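Local coordinates for protein SusD homolog (Bacteroides thetaiotaomicron, PDB 4MRU) that probably binds mucin O-glycans at the cell surface as a SusD-like outer-membrane lipoprotein with a TPR-like helical fold, at residues Y72-T76 with D77-A81; N478-N481 with V482-E486. All blocks are in the same frame, centred on the assembly; numbering follows the deposited sequence.

Contact 1 of 2, residues Y72-T76 with D77-A81. With EDO (1,2-ethanediol), chain G.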
loop_
_atom_site.group_PDB
_atom_site.type_symbol
_atom_site.label_atom_id
_atom_site.label_comp_id
_atom_site.label_asym_id
_atom_site.label_seq_id
_atom_site.Cartn_x
_atom_site.Cartn_y
_atom_site.Cartn_z
ATOM N N TYR A 72 11.127 4.253 -14.218
ATOM C CA TYR A 72 10.316 5.483 -14.266
ATOM C C TYR A 72 9.797 5.814 -15.667
ATOM O O TYR A 72 9.379 6.947 -15.912
ATOM C CB TYR A 72 11.082 6.695 -13.671
ATOM C CG TYR A 72 11.612 6.532 -12.254
ATOM C CD1 TYR A 72 11.094 5.613 -11.371
ATOM C CD2 TYR A 72 12.650 7.338 -11.793
ATOM C CE1 TYR A 72 11.539 5.548 -10.058
ATOM C CE2 TYR A 72 13.151 7.231 -10.501
ATOM C CZ TYR A 72 12.598 6.310 -9.633
ATOM O OH TYR A 72 13.073 6.225 -8.347
ATOM N N ASN A 73 9.801 4.822 -16.567
ATOM C CA ASN A 73 9.348 5.053 -17.936
ATOM C C ASN A 73 8.434 3.928 -18.372
ATOM O O ASN A 73 8.615 3.357 -19.434
ATOM C CB ASN A 73 10.528 5.250 -18.900
ATOM C CG ASN A 73 11.314 3.991 -19.136
ATOM O OD1 ASN A 73 11.429 3.126 -18.262
ATOM N ND2 ASN A 73 11.850 3.875 -20.335
ATOM N N PRO A 74 7.404 3.637 -17.568
ATOM C CA PRO A 74 6.519 2.561 -17.979
ATOM C C PRO A 74 5.955 2.806 -19.378
ATOM O O PRO A 74 5.600 3.928 -19.720
ATOM C CB PRO A 74 5.402 2.605 -16.943
ATOM C CG PRO A 74 5.414 3.982 -16.368
ATOM C CD PRO A 74 6.860 4.406 -16.443
ATOM N N LYS A 75 5.905 1.754 -20.174
ATOM C CA LYS A 75 5.281 1.821 -21.469
ATOM C C LYS A 75 3.885 2.425 -21.330
ATOM O O LYS A 75 3.153 2.099 -20.395
ATOM C CB LYS A 75 5.191 0.448 -22.052
ATOM C CG LYS A 75 4.719 0.428 -23.461
ATOM C CD LYS A 75 4.770 -0.981 -23.990
ATOM C CE LYS A 75 4.383 -0.945 -25.467
ATOM N NZ LYS A 75 4.192 -2.322 -25.944
ATOM N N THR A 76 3.544 3.314 -22.249
ATOM C CA THR A 76 2.333 4.136 -22.152
ATOM C C THR A 76 1.073 3.303 -21.874
ATOM O O THR A 76 0.321 3.629 -21.000
ATOM C CB THR A 76 2.107 4.918 -23.445
ATOM O OG1 THR A 76 3.250 5.703 -23.692
ATOM C CG2 THR A 76 0.893 5.838 -23.334
ATOM N N ASP A 77 0.848 2.239 -22.626
ATOM C CA ASP A 77 -0.392 1.477 -22.430
ATOM C C ASP A 77 -0.338 0.592 -21.157
ATOM O O ASP A 77 -1.339 0.082 -20.727
ATOM C CB ASP A 77 -0.827 0.715 -23.725
ATOM C CG ASP A 77 0.124 -0.367 -24.166
ATOM O OD1 ASP A 77 1.118 -0.630 -23.476
ATOM O OD2 ASP A 77 -0.141 -0.965 -25.244
ATOM N N TRP A 78 0.819 0.470 -20.518
ATOM C CA TRP A 78 0.900 -0.162 -19.217
ATOM C C TRP A 78 0.409 0.753 -18.099
ATOM O O TRP A 78 0.245 0.315 -16.935
ATOM C CB TRP A 78 2.330 -0.568 -18.937
ATOM C CG TRP A 78 2.849 -1.653 -19.784
ATOM C CD1 TRP A 78 2.295 -2.173 -20.890
ATOM C CD2 TRP A 78 4.079 -2.355 -19.575
ATOM N NE1 TRP A 78 3.095 -3.166 -21.407
ATOM C CE2 TRP A 78 4.187 -3.323 -20.600
ATOM C CE3 TRP A 78 5.082 -2.278 -18.605
ATOM C CZ2 TRP A 78 5.277 -4.201 -20.700
ATOM C CZ3 TRP A 78 6.180 -3.155 -18.712
ATOM C CH2 TRP A 78 6.252 -4.114 -19.742
ATOM N N LEU A 79 0.119 2.011 -18.429
ATOM C CA LEU A 79 -0.473 2.948 -17.460
ATOM C C LEU A 79 -2.002 2.858 -17.335
ATOM O O LEU A 79 -2.597 3.501 -16.490
ATOM C CB LEU A 79 -0.111 4.393 -17.850
ATOM C CG LEU A 79 1.332 4.845 -17.694
ATOM C CD1 LEU A 79 1.488 6.227 -18.350
ATOM C CD2 LEU A 79 1.757 4.882 -16.247
ATOM N N LYS A 80 -2.627 2.097 -18.208
ATOM C CA LYS A 80 -4.061 1.965 -18.237
ATOM C C LYS A 80 -4.657 1.315 -17.004
ATOM O O LYS A 80 -5.657 1.803 -16.469
ATOM C CB LYS A 80 -4.482 1.133 -19.478
ATOM C CG LYS A 80 -5.966 1.211 -19.741
ATOM C CD LYS A 80 -6.375 0.436 -20.984
ATOM C CE LYS A 80 -7.870 0.589 -21.291
ATOM N NZ LYS A 80 -8.592 -0.650 -20.927
ATOM N N ALA A 81 -4.073 0.219 -16.539
ATOM C CA ALA A 81 -4.790 -0.665 -15.586
ATOM C C ALA A 81 -5.045 -0.057 -14.201
ATOM O O ALA A 81 -6.147 -0.162 -13.701
ATOM C CB ALA A 81 -4.070 -1.997 -15.438
HETATM C C1 EDO G . 13.559 4.705 -4.878
HETATM O O1 EDO G . 12.336 4.311 -4.260
HETATM C C2 EDO G . 13.659 4.092 -6.267
HETATM O O2 EDO G . 12.446 4.308 -7.029
#
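Lys75 lies across the indole of Trp78, three residues on, where the loop winds into a short 3-10 turn. CG of Lys75 stands anti to the backbone N (chi1 -173°) and the chain stays extended beyond it, which carries CB and CD past one face of the ring. CB makes a CH-pi contact, 3.9 Å from the centroid of the five-membered ring of Trp78 and almost on its normal. CG passes beside Asp77 OD1, and CD touches both that oxygen and Trp78 NE1, 3.8 Å from the latter. CE stays beside the same oxygen, and NZ ends 4.3 Å from Asp77 OD1, opposite charges too far apart for a salt bridge. The turn is closed by Trp78 N to Lys75 O (2.8 Å, bent to 136° at the hydrogen) and by the straighter Leu79 N to Thr76 O (3.0 Å). On the inner side Pro74 CG packs against Leu79 CD2 at 3.8 Å. Replacing Trp78 with an alanine would probably leave Lys75 CB and CD without their flat support and the lysine chain freer to swing. The indole also meets Phe45 and Met49 of helix 40-54 and, edge-to-face, Trp65, while Thr76 touches Asn466 of helix 466-471; the turn itself leads directly into helix 81-100.

Contact 2 of 2, residues N478-N481 with V482-E486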
loop_
_atom_site.group_PDB
_atom_site.type_symbol
_atom_site.label_atom_id
_atom_site.label_comp_id
_atom_site.label_asym_id
_atom_site.label_seq_id
_atom_site.Cartn_x
_atom_site.Cartn_y
_atom_site.Cartn_z
ATOM N N ASN A 478 -8.550 20.059 -17.090
ATOM C CA ASN A 478 -8.903 20.648 -15.796
ATOM C C ASN A 478 -8.257 19.886 -14.642
ATOM O O ASN A 478 -7.767 20.493 -13.701
ATOM C CB ASN A 478 -10.444 20.725 -15.614
ATOM C CG ASN A 478 -11.071 21.749 -16.542
ATOM O OD1 ASN A 478 -10.441 22.760 -16.877
ATOM N ND2 ASN A 478 -12.315 21.502 -16.980
ATOM N N ALA A 479 -8.224 18.552 -14.732
ATOM C CA ALA A 479 -7.578 17.747 -13.695
ATOM C C ALA A 479 -6.105 18.138 -13.509
ATOM O O ALA A 479 -5.605 18.232 -12.383
ATOM C CB ALA A 479 -7.673 16.283 -14.016
ATOM N N ILE A 480 -5.408 18.341 -14.620
ATOM C CA ILE A 480 -3.969 18.614 -14.531
ATOM C C ILE A 480 -3.768 19.984 -13.910
ATOM O O ILE A 480 -2.880 20.154 -13.109
ATOM C CB ILE A 480 -3.303 18.539 -15.883
ATOM C CG1 ILE A 480 -3.334 17.074 -16.352
ATOM C CG2 ILE A 480 -1.893 19.044 -15.780
ATOM C CD1 ILE A 480 -2.924 16.874 -17.779
ATOM N N ASN A 481 -4.642 20.931 -14.234
ATOM C CA ASN A 481 -4.625 22.232 -13.582
ATOM C C ASN A 481 -4.861 22.175 -12.078
ATOM O O ASN A 481 -4.151 22.856 -11.347
ATOM C CB ASN A 481 -5.614 23.198 -14.269
ATOM C CG ASN A 481 -5.091 23.668 -15.625
ATOM O OD1 ASN A 481 -3.914 23.523 -15.929
ATOM N ND2 ASN A 481 -5.971 24.170 -16.454
ATOM N N VAL A 482 -5.775 21.307 -11.641
ATOM C CA VAL A 482 -6.039 21.048 -10.239
ATOM C C VAL A 482 -4.853 20.370 -9.559
ATOM O O VAL A 482 -4.453 20.796 -8.489
ATOM C CB VAL A 482 -7.332 20.199 -10.040
ATOM C CG1 VAL A 482 -7.497 19.769 -8.598
ATOM C CG2 VAL A 482 -8.544 21.015 -10.486
ATOM N N LEU A 483 -4.243 19.381 -10.218
ATOM C CA LEU A 483 -3.021 18.757 -9.708
ATOM C C LEU A 483 -1.921 19.779 -9.470
ATOM O O LEU A 483 -1.294 19.796 -8.399
ATOM C CB LEU A 483 -2.544 17.702 -10.715
ATOM C CG LEU A 483 -1.212 17.023 -10.476
ATOM C CD1 LEU A 483 -1.318 16.017 -9.344
ATOM C CD2 LEU A 483 -0.778 16.293 -11.740
ATOM N N ILE A 484 -1.706 20.658 -10.460
ATOM C CA ILE A 484 -0.705 21.737 -10.338
ATOM C C ILE A 484 -1.009 22.690 -9.173
ATOM O O ILE A 484 -0.111 22.948 -8.359
ATOM C CB ILE A 484 -0.560 22.512 -11.633
ATOM C CG1 ILE A 484 -0.004 21.603 -12.767
ATOM C CG2 ILE A 484 0.352 23.734 -11.467
ATOM C CD1 ILE A 484 -0.130 22.204 -14.139
ATOM N N LYS A 485 -2.265 23.137 -9.043
ATOM C CA LYS A 485 -2.647 24.060 -7.997
ATOM C C LYS A 485 -2.549 23.464 -6.579
ATOM O O LYS A 485 -2.146 24.163 -5.633
ATOM C CB LYS A 485 -4.079 24.564 -8.241
ATOM C CG LYS A 485 -4.174 25.686 -9.275
ATOM C CD LYS A 485 -5.589 26.262 -9.401
ATOM C CE LYS A 485 -5.889 27.279 -8.298
ATOM N NZ LYS A 485 -7.124 28.092 -8.513
ATOM N N GLU A 486 -2.934 22.195 -6.437
ATOM C CA GLU A 486 -2.860 21.467 -5.176
ATOM C C GLU A 486 -1.462 21.068 -4.712
ATOM O O GLU A 486 -1.312 20.661 -3.566
ATOM C CB GLU A 486 -3.589 20.121 -5.266
ATOM C CG GLU A 486 -5.076 20.137 -5.272
ATOM C CD GLU A 486 -5.644 18.758 -4.903
ATOM O OE1 GLU A 486 -5.469 17.746 -5.659
ATOM O OE2 GLU A 486 -6.301 18.726 -3.858
#
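Two turns of alpha-helix from the C-terminal part of helix 473-486 make this contact, with Ile480 and Ile484 meeting one turn apart. Four successive i to i+4 bonds hold the backbone: Val482 N to Asn478 O, Leu483 N to Ala479 O (2.8 Å), Ile484 N to Ile480 O (2.9 Å) and Lys485 N to Asn481 O. All are fairly straight at the hydrogen. Each donor is tilted modestly from its carbonyl plane, by 15° at Asn478 O and 23° at Asn481 O. The helix is amphipathic in its burial: Ala479 and Leu483, four apart, are buried, touching Tyr149 and Arg461 respectively, whereas Asn478, Asn481 and Lys485 are exposed. Val482 reaches Ser151, and the carboxylate of Glu486 accepts hydrogen bonds from the backbone N atoms of Gln152 and Lys153 at the start of helix 152-173, which fixes both of its oxygens. The Lys485 chain starts beside Asn481 O, its CG 3.5 Å from that oxygen, and then bends at chi3. Ile484 has CG1 anti to its carbonyl carbon (chi1 -64°), which lays CG1 3.2 Å from Ile480 O and brings CD1 to 4.0 Å from Ile480 CG2.

How the contacts relate
From the N terminus the chain first reaches contact 1, in the loop between strand 58-60 and helix 81-100, and only near its end contact 2, within helix 473-486. Each contact joins adjoining segments: 72-76 with 77-81 closes a tight turn, and 478-481 with 482-486 spans helical turns without closing a loop. The two stand in series, neither nested nor crossed, with centres about 21 Å apart and nearest atoms about 12 Å apart, so they do not touch. Contact 1 brings its loop onto helices 40-54 and 466-471, the latter shortly before helix 473-486. Contact 2 ties that last helix to the start of helix 152-173.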